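Local coordinates for ribosomal protein S2-related protein (Deinococcus radiodurans, PDB 2JH3) that binds a [4Fe-4S] cluster and has a chelatase-like fold, and may act as a sirohydrochlorin ferrochelatase, at residues L333-E338 with T350-W355; R293-L298 with R309-E314; G10-H14 with G47-Q51. One frame throughout, in Å; residues are numbered along the deposited sequence.

Contact 1: residues L333-E338 with T350-W355; sequences LTARDE and TLPRGW
The indole of W355 carries the CG2 methyl of T334 over one face, displaced toward the rim and 4.0 Å from W355 CE2. At its edge, NE1 donates to P352 O at 2.8 Å; the oxygen lies near the ring plane, but the bond is bent and comes in tilted from the carbonyl plane, so the ring is tied back to its own segment. The side chain of L333 runs antiparallel to that of W355, with CD2 3.8 Å from W355 CB.

The second pair of flat groups is polar. The carboxylate of E338 and the guanidinium of R353 are nearly coplanar, 19° apart, and meet side-on in a salt bridge: NE of R353 reaches OE2 of E338 at 3.0 Å in an almost straight bond (171°), and NH2 of R353 reaches OE1 of E338 at the same 3.0 Å. Both oxygens use their syn lone pairs here. OE2 of E338 also accepts the backbone N of R353 at 2.9 Å on its anti lone pair, so two donors fix it. The bend of R353 at chi3 (-78°) turns the guanidinium back toward the carboxylate already held by its main chain.

These groups belong to the long connection between helix 327-333 and strand 355-359 in the DR2241 stabilising domain; T334 has just left the helix, and W355 opens the strand. The ring of P352 packs against the main chain of the 333-338 arm: its CG lies 3.2 Å from R336 O and also nears L333 O, while its CB faces CG of E338. Further along, water 1 bridges E338 N and T350 O, accepting from the first and donating to the second. From the part of the guanidinium turned away from E338, R353 NH1 donates to L426 O of the second subunit.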
ATOM      1  N   LEU A 333     -11.524   9.502 -12.350  1.00 21.33           N
ATOM      2  CA  LEU A 333     -11.085  10.016 -11.083  1.00 21.36           C
ATOM      3  C   LEU A 333     -10.552   8.943 -10.099  1.00 20.85           C
ATOM      4  O   LEU A 333      -9.767   9.254  -9.171  1.00 22.93           O
ATOM      5  CB  LEU A 333     -12.177  10.823 -10.396  1.00 24.70           C
ATOM      6  CG  LEU A 333     -12.022  12.349 -10.220  1.00 29.35           C
ATOM      7  CD1 LEU A 333     -11.315  13.075 -11.403  1.00 29.26           C
ATOM      8  CD2 LEU A 333     -13.423  12.967  -9.910  1.00 33.45           C
ATOM      9  N   THR A 334     -10.930   7.715 -10.311  1.00 17.90           N
ATOM     10  CA  THR A 334     -10.528   6.585  -9.461  1.00 17.58           C
ATOM     11  C   THR A 334      -9.474   5.689 -10.133  1.00 17.65           C
ATOM     12  O   THR A 334      -9.088   4.627  -9.603  1.00 16.37           O
ATOM     13  CB  THR A 334     -11.772   5.762  -9.087  1.00 17.34           C
ATOM     14  OG1 THR A 334     -12.458   5.303 -10.251  1.00 15.12           O
ATOM     15  CG2 THR A 334     -12.744   6.587  -8.224  1.00 16.17           C
ATOM     16  N   ALA A 335      -8.993   6.127 -11.305  1.00 18.06           N
ATOM     17  CA  ALA A 335      -8.024   5.370 -12.061  1.00 16.71           C
ATOM     18  C   ALA A 335      -6.608   5.392 -11.435  1.00 17.34           C
ATOM     19  O   ALA A 335      -5.797   4.481 -11.679  1.00 19.06           O
ATOM     20  CB  ALA A 335      -7.977   5.845 -13.549  1.00 19.85           C
ATOM     21  N   ARG A 336      -6.307   6.392 -10.624  1.00 17.61           N
ATOM     22  CA  ARG A 336      -4.996   6.495  -9.996  1.00 18.52           C
ATOM     23  C   ARG A 336      -5.169   6.689  -8.499  1.00 18.56           C
ATOM     24  O   ARG A 336      -6.200   7.243  -8.047  1.00 19.19           O
ATOM     25  CB  ARG A 336      -4.216   7.691 -10.587  1.00 19.27           C
ATOM     26  CG  ARG A 336      -3.912   7.516 -12.082  1.00 21.53           C
ATOM     27  CD  ARG A 336      -3.262   8.789 -12.759  1.00 23.42           C
ATOM     28  NE  ARG A 336      -2.849   8.405 -14.147  1.00 28.26           N
ATOM     29  CZ  ARG A 336      -1.728   7.733 -14.501  0.75 32.53           C
ATOM     30  NH1 ARG A 336      -0.804   7.302 -13.614  1.00 33.53           N
ATOM     31  NH2 ARG A 336      -1.524   7.418 -15.772  1.00 34.35           N
ATOM     32  N   ASP A 337      -4.150   6.267  -7.756  1.00 19.21           N
ATOM     33  CA  ASP A 337      -4.068   6.444  -6.325  1.00 19.90           C
ATOM     34  C   ASP A 337      -3.588   7.844  -5.982  1.00 21.13           C
ATOM     35  O   ASP A 337      -3.321   8.681  -6.885  1.00 19.24           O
ATOM     36  CB  ASP A 337      -3.265   5.327  -5.642  1.00 19.86           C
ATOM     37  CG  ASP A 337      -1.717   5.393  -5.922  1.00 21.93           C
ATOM     38  OD1 ASP A 337      -1.206   6.463  -6.337  1.00 22.69           O
ATOM     39  OD2 ASP A 337      -1.037   4.362  -5.714  1.00 22.74           O
ATOM     40  N   GLU A 338      -3.528   8.135  -4.686  1.00 20.84           N
ATOM     41  CA  GLU A 338      -3.176   9.474  -4.229  1.00 21.85           C
ATOM     42  C   GLU A 338      -1.739   9.902  -4.549  1.00 22.98           C
ATOM     43  O   GLU A 338      -1.437  11.094  -4.472  1.00 25.49           O
ATOM     44  CB  GLU A 338      -3.541   9.666  -2.730  1.00 21.57           C
ATOM     45  CG  GLU A 338      -5.086   9.711  -2.534  1.00 22.02           C
ATOM     46  CD  GLU A 338      -5.517   9.711  -1.091  1.00 21.07           C
ATOM     47  OE1 GLU A 338      -4.653   9.834  -0.207  1.00 24.23           O
ATOM     48  OE2 GLU A 338      -6.718   9.642  -0.813  1.00 24.70           O
ATOM     49  N   THR A 350      -6.635   1.347  -2.223  1.00 17.25           N
ATOM     50  CA  THR A 350      -5.867   2.510  -2.664  1.00 15.98           C
ATOM     51  C   THR A 350      -6.738   3.504  -3.400  1.00 16.72           C
ATOM     52  O   THR A 350      -6.211   4.367  -4.061  1.00 17.00           O
ATOM     53  CB  THR A 350      -4.752   2.076  -3.584  1.00 16.08           C
ATOM     54  OG1 THR A 350      -5.349   1.441  -4.702  1.00 17.56           O
ATOM     55  CG2 THR A 350      -3.795   1.099  -2.870  1.00 14.52           C
ATOM     56  N   LEU A 351      -8.070   3.473  -3.184  1.00 17.24           N
ATOM     57  CA  LEU A 351      -8.996   4.363  -3.860  1.00 17.23           C
ATOM     58  C   LEU A 351      -8.654   5.726  -3.322  1.00 17.24           C
ATOM     59  O   LEU A 351      -8.451   5.876  -2.158  1.00 16.68           O
ATOM     60  CB  LEU A 351     -10.438   4.019  -3.527  1.00 18.14           C
ATOM     61  CG  LEU A 351     -11.577   4.576  -4.346  1.00 18.03           C
ATOM     62  CD1 LEU A 351     -11.472   3.996  -5.657  1.00 22.70           C
ATOM     63  CD2 LEU A 351     -12.888   4.225  -3.683  1.00 17.75           C
ATOM     64  N   PRO A 352      -8.542   6.720  -4.177  1.00 19.01           N
ATOM     65  CA  PRO A 352      -8.295   8.070  -3.724  1.00 18.24           C
ATOM     66  C   PRO A 352      -9.538   8.776  -3.126  1.00 19.14           C
ATOM     67  O   PRO A 352     -10.678   8.428  -3.407  1.00 18.36           O
ATOM     68  CB  PRO A 352      -7.748   8.753  -5.005  1.00 19.42           C
ATOM     69  CG  PRO A 352      -8.542   8.102  -6.082  1.00 18.33           C
ATOM     70  CD  PRO A 352      -8.656   6.640  -5.644  1.00 18.68           C
ATOM     71  N   ARG A 353      -9.248   9.699  -2.219  1.00 18.98           N
ATOM     72  CA  ARG A 353     -10.190  10.578  -1.623  1.00 19.74           C
ATOM     73  C   ARG A 353     -10.410  11.806  -2.515  1.00 19.08           C
ATOM     74  O   ARG A 353      -9.745  12.004  -3.507  1.00 19.35           O
ATOM     75  CB  ARG A 353      -9.757  10.993  -0.213  1.00 19.85           C
ATOM     76  CG  ARG A 353      -9.840   9.898   0.792  1.00 21.39           C
ATOM     77  CD  ARG A 353      -9.134  10.284   2.099  1.00 22.34           C
ATOM     78  NE  ARG A 353      -7.694  10.148   1.983  1.00 21.73           N
ATOM     79  CZ  ARG A 353      -6.781  10.340   2.947  1.00 23.15           C
ATOM     80  NH1 ARG A 353      -7.153  10.744   4.144  1.00 25.24           N
ATOM     81  NH2 ARG A 353      -5.495  10.070   2.678  1.00 23.58           N
ATOM     82  N   GLY A 354     -11.460  12.533  -2.194  1.00 18.33           N
ATOM     83  CA  GLY A 354     -11.648  13.879  -2.730  1.00 20.41           C
ATOM     84  C   GLY A 354     -12.689  14.124  -3.817  1.00 19.55           C
ATOM     85  O   GLY A 354     -12.866  15.251  -4.279  1.00 17.95           O
ATOM     86  N   TRP A 355     -13.469  13.105  -4.079  1.00 17.50           N
ATOM     87  CA  TRP A 355     -14.420  13.090  -5.182  1.00 19.02           C
ATOM     88  C   TRP A 355     -15.824  12.728  -4.730  1.00 18.38           C
ATOM     89  O   TRP A 355     -16.018  12.145  -3.649  1.00 17.94           O
ATOM     90  CB  TRP A 355     -13.922  12.143  -6.256  1.00 17.81           C
ATOM     91  CG  TRP A 355     -13.818  10.712  -5.748  1.00 20.06           C
ATOM     92  CD1 TRP A 355     -12.739  10.149  -5.209  1.00 19.54           C
ATOM     93  CD2 TRP A 355     -14.844   9.694  -5.735  1.00 16.06           C
ATOM     94  NE1 TRP A 355     -12.990   8.896  -4.835  1.00 17.76           N
ATOM     95  CE2 TRP A 355     -14.296   8.584  -5.109  1.00 18.70           C
ATOM     96  CE3 TRP A 355     -16.170   9.640  -6.170  1.00 19.78           C
ATOM     97  CZ2 TRP A 355     -15.010   7.381  -4.937  1.00 18.83           C
ATOM     98  CZ3 TRP A 355     -16.873   8.458  -6.014  1.00 17.96           C
ATOM     99  CH2 TRP A 355     -16.310   7.363  -5.373  1.00 18.40           C
TER
HETATM  100  O   HOH W   1      -4.801   6.434  -2.765  1.00 19.52           O

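Contact 2: residues R293-L298 with R309-E314; sequences RLGEVL and RHTLDE
R309 and L298 form an antiparallel hydrogen-bonded pair: L298 N donates to R309 O at 2.9 Å, nearly straight at 175°, and R309 N returns the bond to L298 O at 3.2 Å. The R309 guanidinium bends back to its own segment, NH1 donating to D313 O.

H310 follows, opposite V297 in a non-hydrogen-bonded pair. Its ring has E296 O over one face, and E296 CB makes a CH-pi contact 4.2 Å from the H310 ring centroid. With ND1 accepting L312 N in the ring plane, the imidazole is fixed in rotation. The E296 side chain runs alongside the ring, its carboxylate plane 71° from it, and OE2 is salt-bridged to R349 of the second subunit.

The backbone N-H of T311 donates to E296 O at 2.8 Å, from above the carbonyl plane, and T311 CG2 lies 3.6 Å from V297 C. E314 then reaches back: OE1 takes R293 NH2 at 2.9 Å in a salt bridge (167°), met from above the carboxylate plane, and water 2 ties R293 NH1 to both E314 OE1 and T311 O. L298 CD1 covers the centre of one face of this guanidinium, and L298 CD2 touches E314 CG.

With the type II' turn from L294 to V297, these pairs describe the open end of hairpin 297-302/305-310, where a 3-10 segment (311-313) follows the second strand, in an antiparallel beta meander.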
ATOM      1  N   ARG A 293     -22.471   0.297   1.781  1.00 20.11           N
ATOM      2  CA  ARG A 293     -21.051   0.434   1.574  1.00 20.30           C
ATOM      3  C   ARG A 293     -20.509  -0.735   0.790  1.00 20.57           C
ATOM      4  O   ARG A 293     -20.852  -1.888   1.078  1.00 21.01           O
ATOM      5  CB  ARG A 293     -20.353   0.499   2.920  1.00 20.45           C
ATOM      6  CG  ARG A 293     -20.681   1.670   3.750  1.00 18.45           C
ATOM      7  CD  ARG A 293     -20.442   1.427   5.264  1.00 21.67           C
ATOM      8  NE  ARG A 293     -20.987   2.557   6.003  1.00 20.79           N
ATOM      9  CZ  ARG A 293     -20.431   3.742   6.140  1.00 18.21           C
ATOM     10  NH1 ARG A 293     -19.160   3.978   5.772  1.00 24.37           N
ATOM     11  NH2 ARG A 293     -21.126   4.697   6.766  1.00 21.98           N
ATOM     12  N   LEU A 294     -19.678  -0.461  -0.211  1.00 18.93           N
ATOM     13  CA  LEU A 294     -19.106  -1.465  -1.080  1.00 18.91           C
ATOM     14  C   LEU A 294     -17.628  -1.210  -1.112  1.00 18.56           C
ATOM     15  O   LEU A 294     -17.200  -0.158  -1.616  1.00 18.48           O
ATOM     16  CB  LEU A 294     -19.686  -1.313  -2.532  1.00 20.34           C
ATOM     17  CG  LEU A 294     -21.198  -1.374  -2.778  1.00 28.97           C
ATOM     18  CD1 LEU A 294     -21.576  -1.418  -4.280  1.00 32.33           C
ATOM     19  CD2 LEU A 294     -21.809  -2.623  -2.152  1.00 32.02           C
ATOM     20  N   GLY A 295     -16.803  -2.084  -0.512  1.00 18.93           N
ATOM     21  CA  GLY A 295     -15.351  -1.811  -0.455  1.00 16.83           C
ATOM     22  C   GLY A 295     -15.132  -0.491   0.240  1.00 16.41           C
ATOM     23  O   GLY A 295     -15.525  -0.296   1.388  1.00 15.79           O
ATOM     24  N   GLU A 296     -14.486   0.451  -0.458  1.00 15.61           N
ATOM     25  CA  GLU A 296     -14.148   1.746   0.065  1.00 16.48           C
ATOM     26  C   GLU A 296     -15.103   2.856  -0.408  1.00 16.58           C
ATOM     27  O   GLU A 296     -14.784   4.059  -0.237  1.00 18.23           O
ATOM     28  CB  GLU A 296     -12.754   2.134  -0.398  1.00 16.00           C
ATOM     29  CG  GLU A 296     -11.568   1.364   0.251  1.00 16.52           C
ATOM     30  CD  GLU A 296     -10.161   2.000  -0.136  1.00 17.25           C
ATOM     31  OE1 GLU A 296      -9.695   1.764  -1.279  1.00 20.66           O
ATOM     32  OE2 GLU A 296      -9.503   2.634   0.740  1.00 20.77           O
ATOM     33  N   VAL A 297     -16.277   2.464  -0.875  1.00 16.23           N
ATOM     34  CA  VAL A 297     -17.281   3.387  -1.387  1.00 17.64           C
ATOM     35  C   VAL A 297     -18.586   3.376  -0.622  1.00 15.67           C
ATOM     36  O   VAL A 297     -19.105   2.321  -0.240  1.00 13.84           O
ATOM     37  CB  VAL A 297     -17.539   3.142  -2.909  1.00 18.11           C
ATOM     38  CG1 VAL A 297     -18.661   4.004  -3.499  1.00 22.28           C
ATOM     39  CG2 VAL A 297     -16.287   3.492  -3.614  1.00 20.38           C
ATOM     40  N   LEU A 298     -19.076   4.590  -0.367  1.00 15.35           N
ATOM     41  CA  LEU A 298     -20.325   4.869   0.309  1.00 17.71           C
ATOM     42  C   LEU A 298     -21.365   5.220  -0.776  1.00 19.10           C
ATOM     43  O   LEU A 298     -21.132   6.111  -1.588  1.00 21.12           O
ATOM     44  CB  LEU A 298     -20.187   6.040   1.297  1.00 17.91           C
ATOM     45  CG  LEU A 298     -21.449   6.381   2.114  1.00 19.02           C
ATOM     46  CD1 LEU A 298     -21.888   5.286   2.923  1.00 20.45           C
ATOM     47  CD2 LEU A 298     -21.205   7.578   2.990  1.00 20.29           C
ATOM     48  N   ARG A 309     -19.180   8.288  -2.853  1.00 15.82           N
ATOM     49  CA  ARG A 309     -17.951   8.966  -2.409  1.00 15.40           C
ATOM     50  C   ARG A 309     -17.122   7.933  -1.670  1.00 15.47           C
ATOM     51  O   ARG A 309     -17.584   6.831  -1.384  1.00 15.61           O
ATOM     52  CB  ARG A 309     -18.235  10.174  -1.487  1.00 14.34           C
ATOM     53  CG  ARG A 309     -18.796   9.808  -0.172  1.00 14.14           C
ATOM     54  CD  ARG A 309     -18.977  10.992   0.712  1.00 14.67           C
ATOM     55  NE  ARG A 309     -19.856  12.077   0.191  1.00 14.27           N
ATOM     56  CZ  ARG A 309     -19.943  13.264   0.769  1.00 13.23           C
ATOM     57  NH1 ARG A 309     -19.260  13.575   1.857  1.00 16.59           N
ATOM     58  NH2 ARG A 309     -20.745  14.156   0.300  1.00 16.36           N
ATOM     59  N   HIS A 310     -15.883   8.297  -1.332  1.00 15.79           N
ATOM     60  CA  HIS A 310     -15.029   7.382  -0.569  1.00 14.94           C
ATOM     61  C   HIS A 310     -15.599   7.320   0.852  1.00 14.79           C
ATOM     62  O   HIS A 310     -15.967   8.330   1.421  1.00 12.23           O
ATOM     63  CB  HIS A 310     -13.611   7.907  -0.579  1.00 15.93           C
ATOM     64  CG  HIS A 310     -12.577   6.917  -0.203  1.00 13.76           C
ATOM     65  ND1 HIS A 310     -12.466   6.405   1.062  1.00 16.65           N
ATOM     66  CD2 HIS A 310     -11.527   6.441  -0.891  1.00 15.34           C
ATOM     67  CE1 HIS A 310     -11.401   5.621   1.116  1.00 16.06           C
ATOM     68  NE2 HIS A 310     -10.820   5.627  -0.050  1.00 16.33           N
ATOM     69  N   THR A 311     -15.621   6.139   1.475  1.00 15.28           N
ATOM     70  CA  THR A 311     -16.002   6.057   2.849  1.00 15.27           C
ATOM     71  C   THR A 311     -15.198   6.936   3.837  1.00 16.46           C
ATOM     72  O   THR A 311     -15.765   7.418   4.826  1.00 16.55           O
ATOM     73  CB  THR A 311     -15.989   4.617   3.310  1.00 18.57           C
ATOM     74  OG1 THR A 311     -14.758   4.039   2.959  1.00 16.39           O
ATOM     75  CG2 THR A 311     -17.074   3.809   2.658  1.00 15.61           C
ATOM     76  N   LEU A 312     -13.919   7.200   3.591  1.00 16.31           N
ATOM     77  CA  LEU A 312     -13.137   8.104   4.403  1.00 15.96           C
ATOM     78  C   LEU A 312     -13.635   9.569   4.330  1.00 18.27           C
ATOM     79  O   LEU A 312     -13.302  10.383   5.176  1.00 16.92           O
ATOM     80  CB  LEU A 312     -11.614   8.063   4.018  1.00 15.51           C
ATOM     81  CG  LEU A 312     -10.815   6.765   4.377  1.00 12.47           C
ATOM     82  CD1 LEU A 312      -9.422   6.837   3.760  1.00 18.98           C
ATOM     83  CD2 LEU A 312     -10.744   6.592   5.834  1.00 16.73           C
ATOM     84  N   ASP A 313     -14.322   9.902   3.238  1.00 18.12           N
ATOM     85  CA  ASP A 313     -14.909  11.206   3.017  1.00 18.48           C
ATOM     86  C   ASP A 313     -16.371  11.281   3.502  1.00 18.50           C
ATOM     87  O   ASP A 313     -17.007  12.266   3.202  1.00 17.54           O
ATOM     88  CB  ASP A 313     -14.855  11.548   1.480  1.00 17.77           C
ATOM     89  CG  ASP A 313     -13.449  11.943   1.016  1.00 15.99           C
ATOM     90  OD1 ASP A 313     -12.625  12.429   1.863  1.00 19.70           O
ATOM     91  OD2 ASP A 313     -13.166  11.747  -0.190  1.00 18.47           O
ATOM     92  N   GLU A 314     -16.935  10.239   4.175  1.00 18.44           N
ATOM     93  CA  GLU A 314     -18.217  10.390   4.831  1.00 19.28           C
ATOM     94  C   GLU A 314     -18.285  11.674   5.645  1.00 18.99           C
ATOM     95  O   GLU A 314     -17.314  12.017   6.258  1.00 18.72           O
ATOM     96  CB  GLU A 314     -18.551   9.171   5.715  1.00 18.78           C
ATOM     97  CG  GLU A 314     -19.979   9.217   6.134  1.00 20.27           C
ATOM     98  CD  GLU A 314     -20.430   8.132   7.057  1.00 23.60           C
ATOM     99  OE1 GLU A 314     -19.663   7.173   7.352  1.00 22.86           O
ATOM    100  OE2 GLU A 314     -21.632   8.229   7.397  1.00 24.94           O
TER
HETATM  101  O   HOH W   2     -17.439   6.124   6.403  1.00 15.40           O
HETATM  102  O   HOH W   3     -15.022   1.148   3.688  1.00 22.54           O

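Contact 3: residues G10-H14 with G47-Q51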
ATOM      1  N   GLY A  10      -8.912  -4.068 -24.967  1.00 22.66           N
ATOM      2  CA  GLY A  10      -7.638  -3.366 -25.118  1.00 21.31           C
ATOM      3  C   GLY A  10      -6.526  -4.127 -24.435  1.00 21.38           C
ATOM      4  O   GLY A  10      -6.749  -5.111 -23.709  1.00 21.25           O
ATOM      5  N   HIS A  11      -5.336  -3.637 -24.620  1.00 20.17           N
ATOM      6  CA  HIS A  11      -4.155  -4.223 -23.967  1.00 21.42           C
ATOM      7  C   HIS A  11      -4.142  -3.956 -22.399  1.00 20.97           C
ATOM      8  O   HIS A  11      -4.067  -4.887 -21.567  1.00 21.67           O
ATOM      9  CB  HIS A  11      -2.908  -3.635 -24.640  1.00 22.18           C
ATOM     10  CG  HIS A  11      -1.643  -4.260 -24.175  1.00 23.36           C
ATOM     11  ND1 HIS A  11      -1.045  -5.300 -24.852  1.00 26.87           N
ATOM     12  CD2 HIS A  11      -0.900  -4.056 -23.066  1.00 24.47           C
ATOM     13  CE1 HIS A  11       0.014  -5.711 -24.169  1.00 25.72           C
ATOM     14  NE2 HIS A  11       0.143  -4.951 -23.103  1.00 24.66           N
ATOM     15  N   GLY A  12      -4.243  -2.697 -22.048  1.00 20.68           N
ATOM     16  CA  GLY A  12      -4.109  -2.226 -20.659  1.00 22.70           C
ATOM     17  C   GLY A  12      -2.667  -2.229 -20.149  1.00 22.92           C
ATOM     18  O   GLY A  12      -1.730  -2.595 -20.884  1.00 20.56           O
ATOM     19  N   SER A  13      -2.493  -1.919 -18.849  1.00 23.57           N
ATOM     20  CA  SER A  13      -1.138  -1.864 -18.244  1.00 23.38           C
ATOM     21  C   SER A  13      -1.231  -1.912 -16.746  1.00 23.51           C
ATOM     22  O   SER A  13      -2.261  -1.500 -16.166  1.00 22.64           O
ATOM     23  CB  SER A  13      -0.498  -0.532 -18.621  1.00 23.79           C
ATOM     24  OG  SER A  13       0.830  -0.370 -18.143  1.00 25.72           O
ATOM     25  N   HIS A  14      -0.171  -2.452 -16.123  1.00 22.67           N
ATOM     26  CA  HIS A  14      -0.006  -2.335 -14.704  1.00 22.80           C
ATOM     27  C   HIS A  14       0.425  -0.946 -14.320  1.00 23.65           C
ATOM     28  O   HIS A  14       0.164  -0.531 -13.207  1.00 22.75           O
ATOM     29  CB  HIS A  14       0.956  -3.317 -14.123  1.00 21.98           C
ATOM     30  CG  HIS A  14       0.561  -4.738 -14.248  1.00 18.58           C
ATOM     31  ND1 HIS A  14      -0.689  -5.137 -14.664  1.00 24.06           N
ATOM     32  CD2 HIS A  14       1.222  -5.860 -13.899  1.00 16.93           C
ATOM     33  CE1 HIS A  14      -0.736  -6.466 -14.661  1.00 23.62           C
ATOM     34  NE2 HIS A  14       0.422  -6.925 -14.211  1.00 24.71           N
ATOM     35  N   GLY A  47     -12.896  -4.543 -21.834  1.00 25.78           N
ATOM     36  CA  GLY A  47     -12.039  -5.485 -21.152  1.00 24.12           C
ATOM     37  C   GLY A  47     -10.575  -5.314 -21.545  1.00 23.69           C
ATOM     38  O   GLY A  47     -10.260  -4.768 -22.621  1.00 22.41           O
ATOM     39  N   TYR A  48      -9.678  -5.782 -20.678  1.00 22.53           N
ATOM     40  CA  TYR A  48      -8.240  -5.573 -20.919  1.00 22.30           C
ATOM     41  C   TYR A  48      -7.454  -6.822 -20.609  1.00 21.48           C
ATOM     42  O   TYR A  48      -7.831  -7.614 -19.769  1.00 20.61           O
ATOM     43  CB  TYR A  48      -7.689  -4.382 -20.109  1.00 21.80           C
ATOM     44  CG  TYR A  48      -8.350  -3.108 -20.442  1.00 22.66           C
ATOM     45  CD1 TYR A  48      -9.437  -2.703 -19.737  1.00 22.35           C
ATOM     46  CD2 TYR A  48      -7.911  -2.310 -21.516  1.00 23.68           C
ATOM     47  CE1 TYR A  48     -10.134  -1.536 -20.076  1.00 25.56           C
ATOM     48  CE2 TYR A  48      -8.608  -1.170 -21.888  1.00 22.49           C
ATOM     49  CZ  TYR A  48      -9.714  -0.774 -21.138  1.00 23.85           C
ATOM     50  OH  TYR A  48     -10.386   0.400 -21.467  1.00 26.21           O
ATOM     51  N   TRP A  49      -6.326  -6.973 -21.269  1.00 20.30           N
ATOM     52  CA  TRP A  49      -5.432  -8.045 -20.967  1.00 21.35           C
ATOM     53  C   TRP A  49      -4.737  -7.798 -19.601  1.00 21.61           C
ATOM     54  O   TRP A  49      -4.698  -8.694 -18.769  1.00 22.71           O
ATOM     55  CB  TRP A  49      -4.397  -8.188 -22.115  1.00 23.44           C
ATOM     56  CG  TRP A  49      -3.450  -9.333 -21.986  1.00 22.94           C
ATOM     57  CD1 TRP A  49      -3.480 -10.347 -21.096  1.00 26.67           C
ATOM     58  CD2 TRP A  49      -2.237  -9.487 -22.720  1.00 25.78           C
ATOM     59  NE1 TRP A  49      -2.372 -11.161 -21.246  1.00 27.28           N
ATOM     60  CE2 TRP A  49      -1.607 -10.654 -22.257  1.00 27.25           C
ATOM     61  CE3 TRP A  49      -1.653  -8.761 -23.738  1.00 27.30           C
ATOM     62  CZ2 TRP A  49      -0.401 -11.122 -22.795  1.00 29.32           C
ATOM     63  CZ3 TRP A  49      -0.474  -9.227 -24.274  1.00 26.17           C
ATOM     64  CH2 TRP A  49       0.139 -10.388 -23.798  1.00 25.79           C
ATOM     65  N   GLN A  50      -4.210  -6.592 -19.391  1.00 22.53           N
ATOM     66  CA  GLN A  50      -3.299  -6.303 -18.294  1.00 23.45           C
ATOM     67  C   GLN A  50      -3.905  -5.439 -17.173  1.00 24.87           C
ATOM     68  O   GLN A  50      -3.169  -4.939 -16.297  1.00 27.56           O
ATOM     69  CB  GLN A  50      -2.047  -5.629 -18.855  1.00 24.13           C
ATOM     70  CG  GLN A  50      -1.294  -6.540 -19.710  1.00 24.25           C
ATOM     71  CD  GLN A  50      -0.736  -7.677 -18.929  1.00 26.73           C
ATOM     72  OE1 GLN A  50      -0.090  -7.463 -17.899  1.00 27.44           O
ATOM     73  NE2 GLN A  50      -0.997  -8.903 -19.369  1.00 30.19           N
ATOM     74  N   GLN A  51      -5.223  -5.239 -17.177  1.00 24.58           N
ATOM     75  CA  GLN A  51      -5.898  -4.525 -16.093  1.00 25.04           C
ATOM     76  C   GLN A  51      -7.353  -4.857 -16.020  1.00 25.22           C
ATOM     77  O   GLN A  51      -7.866  -5.546 -16.904  1.00 25.97           O
ATOM     78  CB  GLN A  51      -5.701  -2.995 -16.198  1.00 24.99           C
ATOM     79  CG  GLN A  51      -6.384  -2.345 -17.415  1.00 26.25           C
ATOM     80  CD  GLN A  51      -5.996  -0.899 -17.556  1.00 25.05           C
ATOM     81  OE1 GLN A  51      -4.867  -0.548 -17.834  1.00 24.98           O
ATOM     82  NE2 GLN A  51      -6.961  -0.036 -17.371  1.00 37.01           N
TER
HETATM   83  O   HOH W   4       1.551  -4.496 -17.869  1.00 25.37           O
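Two donors grip OE1 of Q51: S13 N, at 2.9 Å, arrives in the carbonyl plane on a lone pair, and W342 NE1 from a later part of the chain also donates to it. The chi1 of Q51 (67°) tucks CG back over its own main chain, and the extended chain beyond then carries the amide to S13. On the way it crosses G12, whose CA lies 3.4 Å from Q51 OE1 and 4.0 Å from Q51 CG; G12 has positive phi, and its bare CA allows this close approach.

Upstream, the backbones run parallel. G10 N donates to G47 O at 2.8 Å, and W49 N donates to G10 O at 3.1 Å, with Y48 CA also approaching G10 O in a CA-H...O contact. The ladder is extended past the strands when Q50 N donates to H11 O at 2.8 Å. Strands 5-10 and 43-48 are neighbours at one side of the mixed sheet, joined through helix 18-35 in a beta-alpha-beta crossover, so the two loops leave the same, C-terminal end of the sheet.

Beyond the sheet, side chains take over. H11 and W49 point the same way, and the edge of the indole is turned toward the imidazole face in an offset edge-to-face pair, planes 73° apart. H14 presents its ring edge to Q50, ND1 reaching Q50 O at 3.0 Å in a weak, bent bond (129°).

The H11-G12-S13 sequence at the end of a first strand resembles the histidine motif of CbiX-type chelatases, which is consistent with a chelatase-like site here. The chemistry implies that the loop carrying H11 is positioned by main-chain bonds, one glutamine amide and a weak bond from H14, while the H11 ring packs on the W49 indole and the aliphatic part of Q50.

Contacts 1 and 2 both lie in the stabilising domain, with centres 11 Å apart, and they touch: G354 N reaches D313 OD2 and L351 N reaches E296 OE1. Both border the second subunit, and both have an arginine-glutamate salt bridge within the chain, near-coplanar and two-pronged in contact 1, single and tilted in contact 2. All three are partly buried, but contact 3, in a CbiX domain, has its centre about 5 Å from the centre of the chain, against 19 and 26 Å for the others, and no other chain touches it. Like contact 2 it has ladder bonds, but parallel, and it adds an amide and an aromatic pair in place of a salt bridge.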